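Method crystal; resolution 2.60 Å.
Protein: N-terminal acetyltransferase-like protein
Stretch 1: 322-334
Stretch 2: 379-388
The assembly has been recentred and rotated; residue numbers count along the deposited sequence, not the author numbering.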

# COMPACT_ATOMS: atom_id res chain seq x y z
N VAL A 322 -18.27 -24.01 -9.46
CA VAL A 322 -17.48 -22.96 -8.81
C VAL A 322 -17.72 -22.87 -7.30
O VAL A 322 -18.85 -22.63 -6.86
CB VAL A 322 -17.78 -21.59 -9.43
CG1 VAL A 322 -17.00 -20.52 -8.70
CG2 VAL A 322 -17.46 -21.59 -10.93
N PRO A 323 -16.65 -23.06 -6.51
CA PRO A 323 -16.71 -22.93 -5.05
C PRO A 323 -16.71 -21.48 -4.52
O PRO A 323 -17.01 -21.30 -3.34
CB PRO A 323 -15.44 -23.67 -4.60
CG PRO A 323 -14.47 -23.42 -5.72
CD PRO A 323 -15.31 -23.44 -6.98
N SER A 324 -16.39 -20.49 -5.37
CA SER A 324 -16.37 -19.09 -4.93
C SER A 324 -17.68 -18.35 -5.19
O SER A 324 -17.74 -17.12 -5.15
CB SER A 324 -15.24 -18.35 -5.64
OG SER A 324 -14.04 -19.07 -5.55
N THR A 325 -18.74 -19.09 -5.48
CA THR A 325 -20.01 -18.47 -5.82
C THR A 325 -20.54 -17.62 -4.66
O THR A 325 -20.92 -16.46 -4.84
CB THR A 325 -21.04 -19.54 -6.22
OG1 THR A 325 -20.57 -20.23 -7.39
CG2 THR A 325 -22.40 -18.92 -6.48
N PHE A 326 -20.58 -18.19 -3.46
CA PHE A 326 -21.06 -17.42 -2.32
C PHE A 326 -20.27 -16.11 -2.13
O PHE A 326 -20.86 -15.05 -1.94
CB PHE A 326 -20.99 -18.25 -1.04
CG PHE A 326 -21.54 -17.53 0.15
CD1 PHE A 326 -22.90 -17.54 0.41
CD2 PHE A 326 -20.70 -16.81 0.99
CE1 PHE A 326 -23.42 -16.87 1.50
CE2 PHE A 326 -21.22 -16.14 2.09
CZ PHE A 326 -22.58 -16.17 2.34
N ALA A 327 -18.94 -16.19 -2.19
CA ALA A 327 -18.10 -15.02 -1.95
C ALA A 327 -18.37 -13.90 -2.96
O ALA A 327 -18.21 -12.73 -2.65
CB ALA A 327 -16.64 -15.41 -2.00
N ASN A 328 -18.81 -14.28 -4.15
CA ASN A 328 -19.11 -13.36 -5.22
C ASN A 328 -20.49 -12.73 -5.05
O ASN A 328 -20.83 -11.75 -5.71
CB ASN A 328 -19.01 -14.08 -6.57
CG ASN A 328 -18.75 -13.14 -7.73
OD1 ASN A 328 -17.94 -12.21 -7.63
ND2 ASN A 328 -19.45 -13.37 -8.84
N LEU A 329 -21.30 -13.28 -4.14
CA LEU A 329 -22.67 -12.79 -3.99
C LEU A 329 -23.05 -12.27 -2.59
O LEU A 329 -24.08 -11.60 -2.44
CB LEU A 329 -23.65 -13.91 -4.39
CG LEU A 329 -23.64 -14.37 -5.85
CD1 LEU A 329 -24.48 -15.61 -6.03
CD2 LEU A 329 -24.12 -13.28 -6.81
N LYS A 330 -22.21 -12.52 -1.59
CA LYS A 330 -22.57 -12.20 -0.20
C LYS A 330 -22.81 -10.72 0.07
O LYS A 330 -23.45 -10.37 1.06
CB LYS A 330 -21.49 -12.71 0.76
CG LYS A 330 -20.13 -12.08 0.58
CD LYS A 330 -19.16 -12.66 1.58
CE LYS A 330 -18.04 -11.70 1.89
NZ LYS A 330 -17.13 -12.27 2.92
N HIS A 331 -22.29 -9.86 -0.80
CA HIS A 331 -22.53 -8.42 -0.71
C HIS A 331 -24.02 -8.07 -0.81
O HIS A 331 -24.43 -6.99 -0.39
CB HIS A 331 -21.76 -7.69 -1.81
CG HIS A 331 -22.24 -8.00 -3.20
ND1 HIS A 331 -21.89 -9.15 -3.87
CD2 HIS A 331 -23.05 -7.31 -4.04
CE1 HIS A 331 -22.46 -9.16 -5.07
NE2 HIS A 331 -23.17 -8.06 -5.19
N LEU A 332 -24.81 -8.97 -1.40
CA LEU A 332 -26.25 -8.75 -1.56
C LEU A 332 -27.04 -9.05 -0.28
O LEU A 332 -28.20 -8.67 -0.16
CB LEU A 332 -26.81 -9.63 -2.68
CG LEU A 332 -26.35 -9.37 -4.11
CD1 LEU A 332 -26.81 -10.50 -5.00
CD2 LEU A 332 -26.89 -8.04 -4.61
N TYR A 333 -26.40 -9.72 0.67
CA TYR A 333 -27.08 -10.20 1.87
C TYR A 333 -27.51 -9.07 2.82
O TYR A 333 -28.08 -9.34 3.88
CB TYR A 333 -26.17 -11.21 2.61
CG TYR A 333 -26.26 -12.61 2.05
CD1 TYR A 333 -26.38 -12.84 0.68
CD2 TYR A 333 -26.21 -13.72 2.90
CE1 TYR A 333 -26.46 -14.13 0.17
CE2 TYR A 333 -26.28 -15.01 2.39
CZ TYR A 333 -26.41 -15.21 1.03
OH TYR A 333 -26.50 -16.48 0.52
N SER A 334 -27.24 -7.83 2.44
CA SER A 334 -27.70 -6.68 3.23
C SER A 334 -29.22 -6.60 3.11
O SER A 334 -29.89 -6.16 4.03
CB SER A 334 -27.04 -5.38 2.77
OG SER A 334 -27.44 -4.99 1.46
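Stretch 2, residues 379-388: AQHYNYYMSR

Stretch 1 is a weakly bonded helix at about 325-329 followed by a 3-10 segment, 330-332. Stretch 2 begins in a helix that starts earlier in the chain and includes residues 379-381; farther on, a type I turn runs from Tyr 384 to Ser 387. It runs in the same sense as stretch 1: Gln 380 lies beside Phe 326, their CA atoms 7.0 Å apart, and Met 386 beside Tyr 333, again 7.0 Å between CA atoms.

Aromatic packing dominates. Phe 326, with chi1 in t, presents its edge to the face of Tyr 384 (centroids 5.5 Å apart, planes at 71°), and its CZ lies 3.7 Å from Tyr 384 CB. Gln 380 covers a face of the same phenylalanine, its CB 4.2 Å from the ring centroid in a CH-pi contact, while His 381 CA approaches Phe 326 CE1 at 3.5 Å. The Tyr 384 ring, its chi1 also in t, reaches Tyr 333 as well, with 3.9 Å between the two CD2 atoms.

The direct polar link is short: Tyr 333 OH and His 381 ND1 share a hydrogen bond of 2.6 Å, each atom near the plane of the partner ring. Pro 323 O and Gln 380 OE1, both acceptors 4.0 Å apart, cannot bond each other directly; a water bridges them, donating to Pro 323 O (2.8 Å) and Gln 380 OE1 (3.0 Å) and accepting from Ala 327 N (3.0 Å).

Two further van der Waals contacts involve flexible side chains: Lys 330 CD lies 3.9 Å from Tyr 384 CE1, and Met 386 CE 3.8 Å from the backbone oxygen Tyr 333 O.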

# COMPACT_ATOMS: atom_id res chain seq x y z
N ALA A 379 -23.66 -24.28 2.92
CA ALA A 379 -22.83 -24.41 4.12
C ALA A 379 -22.35 -23.04 4.52
O ALA A 379 -22.37 -22.67 5.70
CB ALA A 379 -21.67 -25.33 3.87
N GLN A 380 -21.93 -22.28 3.53
CA GLN A 380 -21.38 -20.96 3.76
C GLN A 380 -22.47 -19.96 4.11
O GLN A 380 -22.25 -19.09 4.95
CB GLN A 380 -20.59 -20.51 2.54
CG GLN A 380 -19.26 -21.19 2.49
CD GLN A 380 -18.42 -20.71 1.36
OE1 GLN A 380 -18.77 -20.89 0.19
NE2 GLN A 380 -17.31 -20.09 1.69
N HIS A 381 -23.62 -20.09 3.47
CA HIS A 381 -24.77 -19.24 3.77
C HIS A 381 -25.05 -19.23 5.27
O HIS A 381 -25.12 -18.17 5.90
CB HIS A 381 -26.01 -19.72 3.01
CG HIS A 381 -27.24 -18.90 3.25
ND1 HIS A 381 -27.63 -17.88 2.40
CD2 HIS A 381 -28.18 -18.96 4.22
CE1 HIS A 381 -28.75 -17.34 2.85
NE2 HIS A 381 -29.10 -17.97 3.95
N TYR A 382 -25.19 -20.41 5.83
CA TYR A 382 -25.57 -20.55 7.22
C TYR A 382 -24.39 -20.42 8.18
O TYR A 382 -24.56 -20.48 9.39
CB TYR A 382 -26.29 -21.87 7.41
CG TYR A 382 -27.63 -21.85 6.75
CD1 TYR A 382 -28.68 -21.12 7.31
CD2 TYR A 382 -27.85 -22.52 5.56
CE1 TYR A 382 -29.92 -21.07 6.71
CE2 TYR A 382 -29.09 -22.48 4.95
CZ TYR A 382 -30.12 -21.76 5.53
OH TYR A 382 -31.35 -21.72 4.92
N ASN A 383 -23.20 -20.22 7.62
CA ASN A 383 -22.04 -19.90 8.43
C ASN A 383 -21.85 -18.38 8.51
O ASN A 383 -21.26 -17.85 9.45
CB ASN A 383 -20.80 -20.57 7.86
CG ASN A 383 -19.66 -20.60 8.84
OD1 ASN A 383 -19.87 -20.61 10.06
ND2 ASN A 383 -18.44 -20.61 8.32
N TYR A 384 -22.38 -17.69 7.51
CA TYR A 384 -22.25 -16.24 7.41
C TYR A 384 -23.04 -15.54 8.53
O TYR A 384 -24.15 -15.95 8.89
CB TYR A 384 -22.74 -15.78 6.03
CG TYR A 384 -22.32 -14.38 5.66
CD1 TYR A 384 -20.98 -14.04 5.56
CD2 TYR A 384 -23.26 -13.40 5.39
CE1 TYR A 384 -20.59 -12.76 5.22
CE2 TYR A 384 -22.88 -12.12 5.05
CZ TYR A 384 -21.54 -11.81 4.96
OH TYR A 384 -21.16 -10.54 4.62
N TYR A 385 -22.45 -14.49 9.09
CA TYR A 385 -22.99 -13.90 10.30
C TYR A 385 -24.34 -13.23 10.07
O TYR A 385 -25.12 -13.00 11.00
CB TYR A 385 -21.98 -12.89 10.88
CG TYR A 385 -21.89 -11.59 10.11
CD1 TYR A 385 -21.03 -11.45 9.04
CD2 TYR A 385 -22.68 -10.50 10.48
CE1 TYR A 385 -20.94 -10.26 8.34
CE2 TYR A 385 -22.61 -9.30 9.79
CZ TYR A 385 -21.74 -9.18 8.73
OH TYR A 385 -21.67 -7.99 8.04
N MET A 386 -24.63 -12.92 8.81
CA MET A 386 -25.86 -12.24 8.46
C MET A 386 -27.02 -13.22 8.38
O MET A 386 -28.18 -12.82 8.47
CB MET A 386 -25.70 -11.49 7.14
CG MET A 386 -24.57 -10.47 7.16
SD MET A 386 -25.07 -8.90 6.42
CE MET A 386 -26.60 -8.61 7.31
N SER A 387 -26.70 -14.49 8.21
CA SER A 387 -27.72 -15.53 8.13
C SER A 387 -27.31 -16.77 8.92
O SER A 387 -27.67 -17.89 8.56
CB SER A 387 -27.98 -15.90 6.67
OG SER A 387 -26.77 -15.93 5.93
N ARG A 388 -26.58 -16.56 10.00
CA ARG A 388 -25.92 -17.65 10.71
C ARG A 388 -26.89 -18.66 11.32
O ARG A 388 -27.86 -18.30 12.01
CB ARG A 388 -25.02 -17.10 11.81
CG ARG A 388 -24.20 -18.17 12.52
CD ARG A 388 -22.99 -17.55 13.19
NE ARG A 388 -22.00 -17.10 12.21
CZ ARG A 388 -20.99 -16.30 12.49
NH1 ARG A 388 -20.83 -15.85 13.73
NH2 ARG A 388 -20.13 -15.94 11.54
O HOH W 1 -17.73 -18.97 -1.90